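Long-range contacts in putative transcriptional regulator (PDB 3QI7), which is of unknown function but has a periplasmic-binding-protein-like fold and is probably a lipoprotein that binds a small ligand, perhaps a sugar: residues 157-162 with 189-194; 226-231 with 248-253; 236-241 with 263-268; 243-248 with 293-298. All coordinates share one frame; numbering follows the deposited sequence. Where two conformers were deposited one is given.

Contact 1 of 4, residues 157-162 with 189-194; sequences KAFIHY and LPFVQV
Four backbone hydrogen bonds, the first to the residue just ahead of the second strand, join strands 159-162 and 191-194 in parallel. Phe159 N donates to Pro190 O and Phe159 O accepts from Val192 N, both at 2.8 Å. His161 repeats the pattern on Val192 O and Val194 N, and its N-H points almost straight at Val192 O (175° at the hydrogen). A water extends the ladder, lying in the imidazole plane of His161, 2.9 Å from ND1, and donating to Val194 O.

Aromatic side chains gather on the face carrying Phe159, His161 and Phe191. All three have CG anti to the backbone N; the Phe159 and Phe191 rings run side by side, tilted by 29° but slid so far that they barely overlap, and Phe191 CZ reaches His161 CB at 3.8 Å. On the reverse face Ile160 CD1 meets Val192 CG2 at 3.6 Å, and Tyr162 lays its CD1-CE1 flank along Val194, CE1 to CB 3.6 Å.

The pair closes the beta-alpha-beta unit of strand 159-164, helix 171-186 and strand 191-196. Leu177 and Ile180 of that crossover helix cover the Phe159-Phe191 face, helix 203-223 covers the other, where Tyr162 OH bonds Asp215, and strand 228-231 flanks 159-164 on its far edge.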
# COMPACT_ATOMS: atom_id res chain seq x y z
N LYS A 157 -26.26 -2.57 -3.05
CA LYS A 157 -27.46 -2.59 -2.22
C LYS A 157 -27.23 -3.34 -0.91
O LYS A 157 -28.11 -3.34 -0.04
CB LYS A 157 -28.64 -3.17 -3.01
CG LYS A 157 -29.08 -2.29 -4.17
CD LYS A 157 -29.28 -0.85 -3.73
CE LYS A 157 -30.23 -0.09 -4.67
NZ LYS A 157 -30.04 1.39 -4.59
N ALA A 158 -26.06 -3.98 -0.78
CA ALA A 158 -25.58 -4.54 0.50
C ALA A 158 -24.05 -4.59 0.40
O ALA A 158 -23.49 -4.56 -0.70
CB ALA A 158 -26.18 -5.96 0.77
N PHE A 159 -23.38 -4.64 1.55
CA PHE A 159 -21.94 -4.85 1.64
C PHE A 159 -21.70 -6.10 2.48
O PHE A 159 -22.08 -6.14 3.67
CB PHE A 159 -21.29 -3.65 2.33
CG PHE A 159 -19.78 -3.66 2.34
CD1 PHE A 159 -19.04 -4.56 3.14
CD2 PHE A 159 -19.07 -2.69 1.61
CE1 PHE A 159 -17.67 -4.49 3.15
CE2 PHE A 159 -17.68 -2.67 1.61
CZ PHE A 159 -17.00 -3.55 2.39
N ILE A 160 -21.11 -7.13 1.87
CA ILE A 160 -20.79 -8.39 2.59
C ILE A 160 -19.30 -8.36 2.98
O ILE A 160 -18.45 -8.17 2.12
CB ILE A 160 -21.12 -9.66 1.74
CG1 ILE A 160 -22.42 -9.49 0.93
CG2 ILE A 160 -21.25 -10.92 2.64
CD1 ILE A 160 -23.73 -9.17 1.73
N HIS A 161 -19.00 -8.48 4.29
CA HIS A 161 -17.63 -8.51 4.83
C HIS A 161 -17.28 -9.90 5.35
O HIS A 161 -18.01 -10.43 6.20
CB HIS A 161 -17.54 -7.52 5.99
CG HIS A 161 -16.16 -7.35 6.56
ND1 HIS A 161 -15.61 -8.25 7.46
CD2 HIS A 161 -15.25 -6.36 6.40
CE1 HIS A 161 -14.40 -7.82 7.80
NE2 HIS A 161 -14.16 -6.68 7.17
N TYR A 162 -16.19 -10.48 4.81
CA TYR A 162 -15.75 -11.85 5.14
C TYR A 162 -14.36 -11.78 5.81
O TYR A 162 -13.44 -11.19 5.27
CB TYR A 162 -15.64 -12.71 3.86
CG TYR A 162 -16.95 -13.10 3.23
CD1 TYR A 162 -17.75 -14.04 3.83
CD2 TYR A 162 -17.35 -12.57 2.01
CE1 TYR A 162 -18.96 -14.40 3.25
CE2 TYR A 162 -18.54 -12.93 1.43
CZ TYR A 162 -19.35 -13.86 2.05
OH TYR A 162 -20.54 -14.22 1.46
N LEU A 189 -26.44 1.85 3.58
CA LEU A 189 -26.02 0.63 2.89
C LEU A 189 -26.09 -0.56 3.85
O LEU A 189 -25.29 -0.66 4.79
CB LEU A 189 -24.58 0.76 2.38
CG LEU A 189 -23.91 -0.40 1.62
CD1 LEU A 189 -24.87 -1.00 0.56
CD2 LEU A 189 -22.61 0.08 0.98
N PRO A 190 -27.01 -1.50 3.60
CA PRO A 190 -27.06 -2.69 4.43
C PRO A 190 -25.69 -3.38 4.55
O PRO A 190 -24.98 -3.54 3.57
CB PRO A 190 -28.09 -3.58 3.72
CG PRO A 190 -29.00 -2.59 3.02
CD PRO A 190 -28.08 -1.49 2.58
N PHE A 191 -25.31 -3.73 5.77
CA PHE A 191 -24.02 -4.33 6.02
C PHE A 191 -24.22 -5.73 6.60
O PHE A 191 -25.02 -5.90 7.51
CB PHE A 191 -23.21 -3.44 6.97
CG PHE A 191 -21.91 -4.03 7.38
CD1 PHE A 191 -20.81 -3.93 6.56
CD2 PHE A 191 -21.78 -4.68 8.61
CE1 PHE A 191 -19.59 -4.48 6.94
CE2 PHE A 191 -20.58 -5.22 8.99
CZ PHE A 191 -19.48 -5.13 8.15
N VAL A 192 -23.49 -6.71 6.07
CA VAL A 192 -23.60 -8.10 6.50
C VAL A 192 -22.23 -8.59 6.89
O VAL A 192 -21.33 -8.67 6.05
CB VAL A 192 -24.15 -8.98 5.36
CG1 VAL A 192 -24.32 -10.44 5.85
CG2 VAL A 192 -25.47 -8.38 4.81
N GLN A 193 -22.02 -8.92 8.17
CA GLN A 193 -20.72 -9.49 8.59
C GLN A 193 -20.81 -11.01 8.68
O GLN A 193 -21.68 -11.54 9.37
CB GLN A 193 -20.24 -8.90 9.92
CG GLN A 193 -19.06 -9.64 10.50
CD GLN A 193 -18.62 -9.05 11.80
OE1 GLN A 193 -19.07 -7.98 12.17
NE2 GLN A 193 -17.77 -9.76 12.53
N VAL A 194 -19.91 -11.69 7.99
CA VAL A 194 -19.89 -13.14 7.94
C VAL A 194 -18.53 -13.66 8.37
O VAL A 194 -17.48 -13.30 7.77
CB VAL A 194 -20.22 -13.66 6.55
CG1 VAL A 194 -20.29 -15.24 6.55
CG2 VAL A 194 -21.52 -13.07 6.07
O HOH W 1 -16.53 -10.76 8.64

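Contact 2 of 4, residues 226-231 with 248-253; sequences DINVFG and KYIVAE
A single bridge joins the backbones at Asn228 and Ile250: Ile250 N donates to Ile227 O and Val229 N to Ile250 O, both 2.9 Å and both nearly along the C=O axis, while the end-to-end directions of the two segments differ by 37°.

Beyond this bridge the Asn228 amide takes over. With CG anti to the backbone N (chi1 -172°), its OD1 receives Ala252 N at 2.7 Å in the carbonyl plane, and its ND2 donates to a water that in turn donates to Val229 O and accepts from Glu253 N. A second water continues the line, accepting from Gly231 N and donating to Glu253 O. That same Glu253 O lies at the edge of the Phe230 ring, in its plane, 3.4 Å from CD1.

Tyr249 holds its ring on the other flank. Its CG occupies the crowded position between backbone N and carbonyl carbon (chi1 52°), and Val229 CG2 sits over one face, offset toward the rim and 4.0 Å from the centroid, a CH-pi contact. The phenol OH bonds Ile240 O in helix 234-247, so the ring spans from strand to helix.

The loop thus serves as a partial edge partner for strand 228-231, on the side away from strand 159-164. Direct backbone bonds pass first to a side-chain amide and then to water, so buried peptide groups of both segments find partners although the chains do not continue as regular strands.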
# COMPACT_ATOMS: atom_id res chain seq x y z
N ASP A 226 -26.53 -6.82 -7.24
CA ASP A 226 -25.94 -5.52 -6.93
C ASP A 226 -25.59 -5.39 -5.46
O ASP A 226 -26.18 -4.60 -4.71
CB ASP A 226 -26.81 -4.35 -7.37
CG ASP A 226 -27.02 -4.30 -8.89
OD1 ASP A 226 -26.17 -4.80 -9.64
OD2 ASP A 226 -28.04 -3.73 -9.31
N ILE A 227 -24.59 -6.18 -5.08
CA ILE A 227 -23.99 -6.11 -3.74
C ILE A 227 -22.50 -6.03 -3.91
O ILE A 227 -21.96 -6.50 -4.92
CB ILE A 227 -24.37 -7.36 -2.88
CG1 ILE A 227 -23.80 -8.67 -3.47
CG2 ILE A 227 -25.91 -7.43 -2.76
CD1 ILE A 227 -24.26 -10.00 -2.79
N ASN A 228 -21.82 -5.43 -2.94
CA ASN A 228 -20.36 -5.45 -2.88
C ASN A 228 -19.87 -6.56 -1.97
O ASN A 228 -20.35 -6.70 -0.83
CB ASN A 228 -19.78 -4.13 -2.38
CG ASN A 228 -18.26 -4.08 -2.49
OD1 ASN A 228 -17.75 -4.06 -3.60
ND2 ASN A 228 -17.54 -4.15 -1.36
N VAL A 229 -18.89 -7.33 -2.45
CA VAL A 229 -18.33 -8.40 -1.63
C VAL A 229 -16.86 -8.07 -1.33
O VAL A 229 -16.09 -7.69 -2.21
CB VAL A 229 -18.48 -9.78 -2.32
CG1 VAL A 229 -17.76 -10.91 -1.49
CG2 VAL A 229 -19.95 -10.13 -2.56
N PHE A 230 -16.48 -8.22 -0.07
CA PHE A 230 -15.14 -7.86 0.36
C PHE A 230 -14.56 -8.89 1.28
O PHE A 230 -15.24 -9.32 2.22
CB PHE A 230 -15.21 -6.54 1.12
CG PHE A 230 -13.89 -6.07 1.66
CD1 PHE A 230 -12.92 -5.55 0.81
CD2 PHE A 230 -13.62 -6.10 3.02
CE1 PHE A 230 -11.71 -5.06 1.29
CE2 PHE A 230 -12.40 -5.65 3.50
CZ PHE A 230 -11.44 -5.13 2.64
N GLY A 231 -13.29 -9.23 1.06
CA GLY A 231 -12.53 -10.12 1.96
C GLY A 231 -11.22 -9.49 2.40
O GLY A 231 -10.81 -8.41 1.91
N LYS A 248 -21.69 -11.79 -11.18
CA LYS A 248 -21.68 -10.45 -11.75
C LYS A 248 -22.04 -9.41 -10.72
O LYS A 248 -22.73 -8.43 -11.00
CB LYS A 248 -22.55 -10.35 -12.99
CG LYS A 248 -22.22 -11.39 -14.06
CD LYS A 248 -21.83 -10.72 -15.35
CE LYS A 248 -21.89 -11.69 -16.53
NZ LYS A 248 -20.65 -12.49 -16.60
N TYR A 249 -21.51 -9.61 -9.52
CA TYR A 249 -21.71 -8.69 -8.44
C TYR A 249 -20.60 -7.64 -8.46
O TYR A 249 -19.88 -7.54 -9.46
CB TYR A 249 -21.83 -9.43 -7.08
CG TYR A 249 -20.75 -10.44 -6.73
CD1 TYR A 249 -19.50 -10.03 -6.29
CD2 TYR A 249 -21.01 -11.80 -6.78
CE1 TYR A 249 -18.52 -10.97 -5.89
CE2 TYR A 249 -20.04 -12.74 -6.42
CZ TYR A 249 -18.81 -12.34 -5.99
OH TYR A 249 -17.89 -13.29 -5.63
N ILE A 250 -20.50 -6.85 -7.41
CA ILE A 250 -19.50 -5.79 -7.32
C ILE A 250 -18.35 -6.18 -6.38
O ILE A 250 -18.57 -6.74 -5.31
CB ILE A 250 -20.12 -4.45 -6.82
CG1 ILE A 250 -21.22 -3.97 -7.76
CG2 ILE A 250 -19.08 -3.39 -6.68
CD1 ILE A 250 -22.33 -3.16 -7.03
N VAL A 251 -17.12 -5.88 -6.80
CA VAL A 251 -15.94 -5.97 -5.94
C VAL A 251 -15.20 -4.64 -6.03
O VAL A 251 -14.28 -4.43 -6.84
CB VAL A 251 -15.03 -7.17 -6.28
CG1 VAL A 251 -13.93 -7.31 -5.24
CG2 VAL A 251 -15.89 -8.45 -6.43
N ALA A 252 -15.59 -3.72 -5.15
CA ALA A 252 -15.07 -2.34 -5.21
C ALA A 252 -13.55 -2.34 -4.99
O ALA A 252 -12.82 -1.59 -5.65
CB ALA A 252 -15.77 -1.47 -4.18
N GLU A 253 -13.08 -3.19 -4.07
CA GLU A 253 -11.66 -3.35 -3.75
C GLU A 253 -11.25 -4.75 -3.25
O GLU A 253 -11.96 -5.40 -2.48
CB GLU A 253 -11.23 -2.32 -2.65
CG GLU A 253 -11.48 -0.87 -3.01
CD GLU A 253 -10.98 0.10 -1.95
OE1 GLU A 253 -10.81 -0.34 -0.81
OE2 GLU A 253 -10.79 1.31 -2.25
O HOH W 2 -14.84 -5.22 -2.26
O HOH W 3 -12.12 -8.29 -1.52

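Contact 3 of 4, residues 236-241 with 263-268; sequences MDEVIL and YPSVMG
Helix-helix packing joins the N-terminal half of helix 234-247 to the short helix 263-267 in this periplasmic-binding-protein-like fold. The local axes run in roughly the same direction, 29° apart, and approach to 9.9 Å; the nearest CA atoms, those of Glu238 and Val266, are 6.8 Å apart. With 258 Å² buried in total, the interface is small and rests on a few side chains.

Leu241 makes the largest contribution. Its CG lies anti to the carbonyl carbon (chi1 -77°), and the forked end meets Tyr263 at about a right angle: CD1 stands over the centre of the ring, 3.9 Å from the centroid and 12° off the normal, a CH-pi contact, while CD2 leans toward the phenol oxygen, 3.4 Å from Tyr263 OH. Tyr263 also meets the ring of Tyr371, the C-terminal residue, and touches Ile286 of helix 279-292.

One turn along, Val266 fits between Leu241 and Glu238, with CG1 3.8 Å from Leu241 CB and CG2 facing the Glu238 carbonyl and side-chain CG. Beside it, the Glu238 chain, extended as far as its carboxylate, ends at a weak hydrogen bond from Ser265 OG to Glu238 OE2 at 3.4 Å.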
# COMPACT_ATOMS: atom_id res chain seq x y z
N MSE A 236 -8.87 -14.98 -0.08
CA MSE A 236 -10.28 -14.59 -0.19
C MSE A 236 -10.54 -13.79 -1.45
O MSE A 236 -11.57 -14.02 -2.12
CB MSE A 236 -10.77 -13.77 1.03
CG MSE A 236 -10.75 -14.54 2.29
SE MSE A 236 -11.85 -13.67 3.59
CE MSE A 236 -11.22 -14.60 5.17
N ASP A 237 -9.61 -12.86 -1.79
CA ASP A 237 -9.77 -12.02 -2.96
C ASP A 237 -9.90 -12.89 -4.22
O ASP A 237 -10.73 -12.62 -5.10
CB ASP A 237 -8.57 -11.09 -3.19
CG ASP A 237 -8.49 -9.96 -2.17
OD1 ASP A 237 -9.55 -9.53 -1.64
OD2 ASP A 237 -7.35 -9.53 -1.92
N GLU A 238 -9.09 -13.92 -4.28
CA GLU A 238 -9.10 -14.83 -5.42
C GLU A 238 -10.46 -15.53 -5.61
O GLU A 238 -11.03 -15.56 -6.73
CB GLU A 238 -7.97 -15.86 -5.29
CG GLU A 238 -7.72 -16.63 -6.63
CD GLU A 238 -6.57 -17.66 -6.57
OE1 GLU A 238 -6.48 -18.44 -5.59
OE2 GLU A 238 -5.75 -17.69 -7.53
N VAL A 239 -10.96 -16.12 -4.52
CA VAL A 239 -12.27 -16.80 -4.51
C VAL A 239 -13.38 -15.80 -4.87
O VAL A 239 -14.24 -16.10 -5.71
CB VAL A 239 -12.57 -17.42 -3.12
CG1 VAL A 239 -14.03 -17.89 -3.05
CG2 VAL A 239 -11.56 -18.54 -2.78
N ILE A 240 -13.32 -14.60 -4.27
CA ILE A 240 -14.35 -13.56 -4.48
C ILE A 240 -14.40 -12.99 -5.91
O ILE A 240 -15.48 -12.79 -6.46
CB ILE A 240 -14.16 -12.39 -3.47
CG1 ILE A 240 -14.54 -12.89 -2.08
CG2 ILE A 240 -15.02 -11.15 -3.82
CD1 ILE A 240 -14.01 -12.04 -0.95
N LEU A 241 -13.23 -12.68 -6.46
CA LEU A 241 -13.13 -12.17 -7.83
C LEU A 241 -13.54 -13.25 -8.85
O LEU A 241 -14.25 -12.96 -9.81
CB LEU A 241 -11.72 -11.67 -8.09
CG LEU A 241 -11.39 -10.30 -7.49
CD1 LEU A 241 -9.90 -10.00 -7.62
CD2 LEU A 241 -12.25 -9.17 -8.10
N TYR A 263 -5.34 -10.42 -9.49
CA TYR A 263 -6.04 -10.05 -10.75
C TYR A 263 -5.57 -10.82 -11.98
O TYR A 263 -6.40 -11.39 -12.72
CB TYR A 263 -6.03 -8.52 -11.00
CG TYR A 263 -7.36 -7.88 -10.56
CD1 TYR A 263 -8.53 -8.12 -11.27
CD2 TYR A 263 -7.44 -7.06 -9.43
CE1 TYR A 263 -9.75 -7.58 -10.89
CE2 TYR A 263 -8.66 -6.49 -9.04
CZ TYR A 263 -9.82 -6.75 -9.77
OH TYR A 263 -11.08 -6.23 -9.45
N PRO A 264 -4.25 -10.90 -12.18
CA PRO A 264 -3.79 -11.56 -13.40
C PRO A 264 -4.18 -13.02 -13.53
O PRO A 264 -4.59 -13.46 -14.61
CB PRO A 264 -2.27 -11.39 -13.32
CG PRO A 264 -2.10 -10.15 -12.52
CD PRO A 264 -3.14 -10.26 -11.46
N SER A 265 -4.10 -13.78 -12.45
CA SER A 265 -4.57 -15.16 -12.49
C SER A 265 -6.10 -15.24 -12.69
O SER A 265 -6.61 -16.08 -13.42
CB SER A 265 -4.16 -15.88 -11.20
OG SER A 265 -5.16 -16.77 -10.78
N VAL A 266 -6.85 -14.35 -12.05
CA VAL A 266 -8.33 -14.40 -12.14
C VAL A 266 -8.82 -14.06 -13.55
O VAL A 266 -9.69 -14.75 -14.10
CB VAL A 266 -8.97 -13.49 -11.05
CG1 VAL A 266 -10.48 -13.26 -11.29
CG2 VAL A 266 -8.73 -14.15 -9.68
N MSE A 267 -8.21 -13.05 -14.16
CA MSE A 267 -8.62 -12.58 -15.48
C MSE A 267 -7.97 -13.35 -16.63
O MSE A 267 -8.33 -13.14 -17.78
CB MSE A 267 -8.34 -11.10 -15.65
CG MSE A 267 -8.90 -10.21 -14.56
SE MSE A 267 -10.83 -10.34 -14.25
CE MSE A 267 -11.37 -8.95 -15.53
N GLY A 268 -7.03 -14.24 -16.32
CA GLY A 268 -6.33 -15.01 -17.35
C GLY A 268 -5.27 -14.19 -18.07
O GLY A 268 -5.14 -14.26 -19.27

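Contact 4 of 4, residues 243-248 with 293-298; sequences KALELK and FGMSNR
Selenomethionine Met295 fills the apolar centre, where the C-terminal end of helix 234-247 meets the Schellman motif that finishes helix 279-292. Its chain is folded back on itself, with chi1, chi2 and chi3 all close to -70°, which sets SE against the helix end, 3.6 Å from Ala244 O and 3.8 Å from Lys248 CA, and CE reaches Ala244 CB at 4.0 Å. Leu245 crosses the Met295 chain at about a right angle, CD2 on CG at 3.8 Å. Its other methyl, CD1, comes obliquely to the Phe293 ring, 4.0 Å from CD2 there.

Both segments turn with positive phi, at Lys248 (70°) just past its helix and at Gly294 (71°), the C-prime residue of the Schellman motif. The bent Lys248 chain passes alongside Met295 and Gly294 O to bring its ammonium between two helix termini. NZ donates to Leu245 O at 3.0 Å, nearly along the C=O axis, and to Phe293 O at 3.3 Å; its charge would be expected to suit these carbonyl-rich ends.

A type II turn from Met295 to Arg298 follows, and the doubly bent Arg298 chain curls its guanidinium back to the Lys248 carbonyl. Asp226 forms a salt bridge with Arg298 NH2, tying in the loop that leads into strand 228-231. That nitrogen also meets Lys248 O at 2.9 Å on a lone pair, in the carbonyl plane, with a weak NE bond beside it.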
# COMPACT_ATOMS: atom_id res chain seq x y z
N LYS A 243 -15.62 -15.79 -8.38
CA LYS A 243 -17.09 -15.94 -8.32
C LYS A 243 -17.84 -14.72 -8.91
O LYS A 243 -18.93 -14.88 -9.49
CB LYS A 243 -17.54 -16.24 -6.88
CG LYS A 243 -18.97 -16.67 -6.71
CD LYS A 243 -19.21 -18.04 -7.29
CE LYS A 243 -20.18 -18.84 -6.48
NZ LYS A 243 -20.48 -20.10 -7.23
N ALA A 244 -17.26 -13.53 -8.77
CA ALA A 244 -17.82 -12.29 -9.35
C ALA A 244 -17.99 -12.39 -10.87
O ALA A 244 -18.94 -11.83 -11.42
CB ALA A 244 -16.93 -11.08 -9.04
N LEU A 245 -17.07 -13.09 -11.54
CA LEU A 245 -17.17 -13.28 -12.99
C LEU A 245 -18.43 -14.08 -13.37
O LEU A 245 -19.02 -13.85 -14.42
CB LEU A 245 -15.89 -13.95 -13.56
CG LEU A 245 -14.61 -13.10 -13.46
CD1 LEU A 245 -13.45 -13.76 -14.21
CD2 LEU A 245 -14.78 -11.64 -13.95
N GLU A 246 -18.83 -14.99 -12.49
CA GLU A 246 -20.01 -15.84 -12.70
C GLU A 246 -21.31 -15.14 -12.30
O GLU A 246 -22.28 -15.13 -13.05
CB GLU A 246 -19.83 -17.14 -11.90
CG GLU A 246 -20.93 -18.21 -12.06
CD GLU A 246 -21.02 -19.14 -10.85
OE1 GLU A 246 -19.96 -19.49 -10.29
OE2 GLU A 246 -22.15 -19.50 -10.44
N LEU A 247 -21.34 -14.52 -11.12
CA LEU A 247 -22.59 -13.97 -10.56
C LEU A 247 -22.78 -12.46 -10.81
O LEU A 247 -23.88 -11.91 -10.62
CB LEU A 247 -22.67 -14.26 -9.05
CG LEU A 247 -22.85 -15.71 -8.58
CD1 LEU A 247 -22.96 -15.78 -7.04
CD2 LEU A 247 -24.08 -16.37 -9.22
N LYS A 248 -21.69 -11.79 -11.18
CA LYS A 248 -21.68 -10.45 -11.75
C LYS A 248 -22.04 -9.41 -10.72
O LYS A 248 -22.73 -8.43 -11.00
CB LYS A 248 -22.55 -10.35 -12.99
CG LYS A 248 -22.22 -11.39 -14.06
CD LYS A 248 -21.83 -10.72 -15.35
CE LYS A 248 -21.89 -11.69 -16.53
NZ LYS A 248 -20.65 -12.49 -16.60
N PHE A 293 -15.76 -9.75 -20.33
CA PHE A 293 -16.42 -10.66 -19.42
C PHE A 293 -17.75 -10.07 -18.89
O PHE A 293 -18.36 -10.61 -17.97
CB PHE A 293 -15.52 -11.02 -18.22
CG PHE A 293 -14.22 -11.74 -18.58
CD1 PHE A 293 -14.06 -12.42 -19.80
CD2 PHE A 293 -13.17 -11.76 -17.65
CE1 PHE A 293 -12.87 -13.07 -20.09
CE2 PHE A 293 -11.97 -12.41 -17.95
CZ PHE A 293 -11.83 -13.07 -19.18
N GLY A 294 -18.19 -8.96 -19.45
CA GLY A 294 -19.45 -8.34 -19.02
C GLY A 294 -19.33 -7.71 -17.64
O GLY A 294 -20.32 -7.62 -16.92
N MSE A 295 -18.14 -7.25 -17.28
CA MSE A 295 -17.88 -6.76 -15.92
C MSE A 295 -17.47 -5.29 -15.83
O MSE A 295 -16.92 -4.84 -14.80
CB MSE A 295 -16.83 -7.63 -15.24
CG MSE A 295 -17.31 -9.03 -14.94
SE MSE A 295 -18.68 -9.06 -13.63
CE MSE A 295 -17.64 -8.53 -12.03
N SER A 296 -17.77 -4.51 -16.85
CA SER A 296 -17.46 -3.07 -16.81
C SER A 296 -18.22 -2.37 -15.67
O SER A 296 -19.39 -2.64 -15.40
CB SER A 296 -17.72 -2.40 -18.16
OG SER A 296 -16.68 -2.77 -19.09
N ASN A 297 -17.50 -1.48 -15.01
CA ASN A 297 -17.98 -0.74 -13.87
C ASN A 297 -18.40 -1.60 -12.66
O ASN A 297 -19.12 -1.12 -11.81
CB ASN A 297 -19.07 0.23 -14.31
CG ASN A 297 -18.60 1.20 -15.42
OD1 ASN A 297 -19.01 1.08 -16.58
ND2 ASN A 297 -17.73 2.14 -15.08
N ARG A 298 -17.89 -2.85 -12.57
CA ARG A 298 -18.15 -3.74 -11.42
C ARG A 298 -16.96 -3.98 -10.49
O ARG A 298 -17.14 -4.48 -9.38
CB ARG A 298 -18.65 -5.09 -11.94
CG ARG A 298 -19.85 -5.00 -12.89
CD ARG A 298 -21.04 -4.31 -12.23
NE ARG A 298 -21.82 -5.21 -11.38
CZ ARG A 298 -22.95 -4.88 -10.78
NH1 ARG A 298 -23.43 -3.63 -10.87
NH2 ARG A 298 -23.60 -5.78 -10.06

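Contacts 1 and 2 build one sheet outward: their centres are 10 Å apart, and Ile160 N lies 2.8 Å from Asn228 O, a probable hydrogen bond between neighbouring strands. Contact 2 passes directly into contact 4, 9 Å away between centres, through shared Lys248 and a probable hydrogen bond from Val251 N to Arg298 O at 2.9 Å. Helix 234-247 supplies both contact 3 and contact 4, whose centres are 11 Å apart; Leu245 CD1 lies 3.9 Å from Val266 O. Contacts 2, 3 and 4 interleave along the chain, whereas contact 1 closes before they open. No ligand site is identified here, so their relation to a binding pocket stays undetermined.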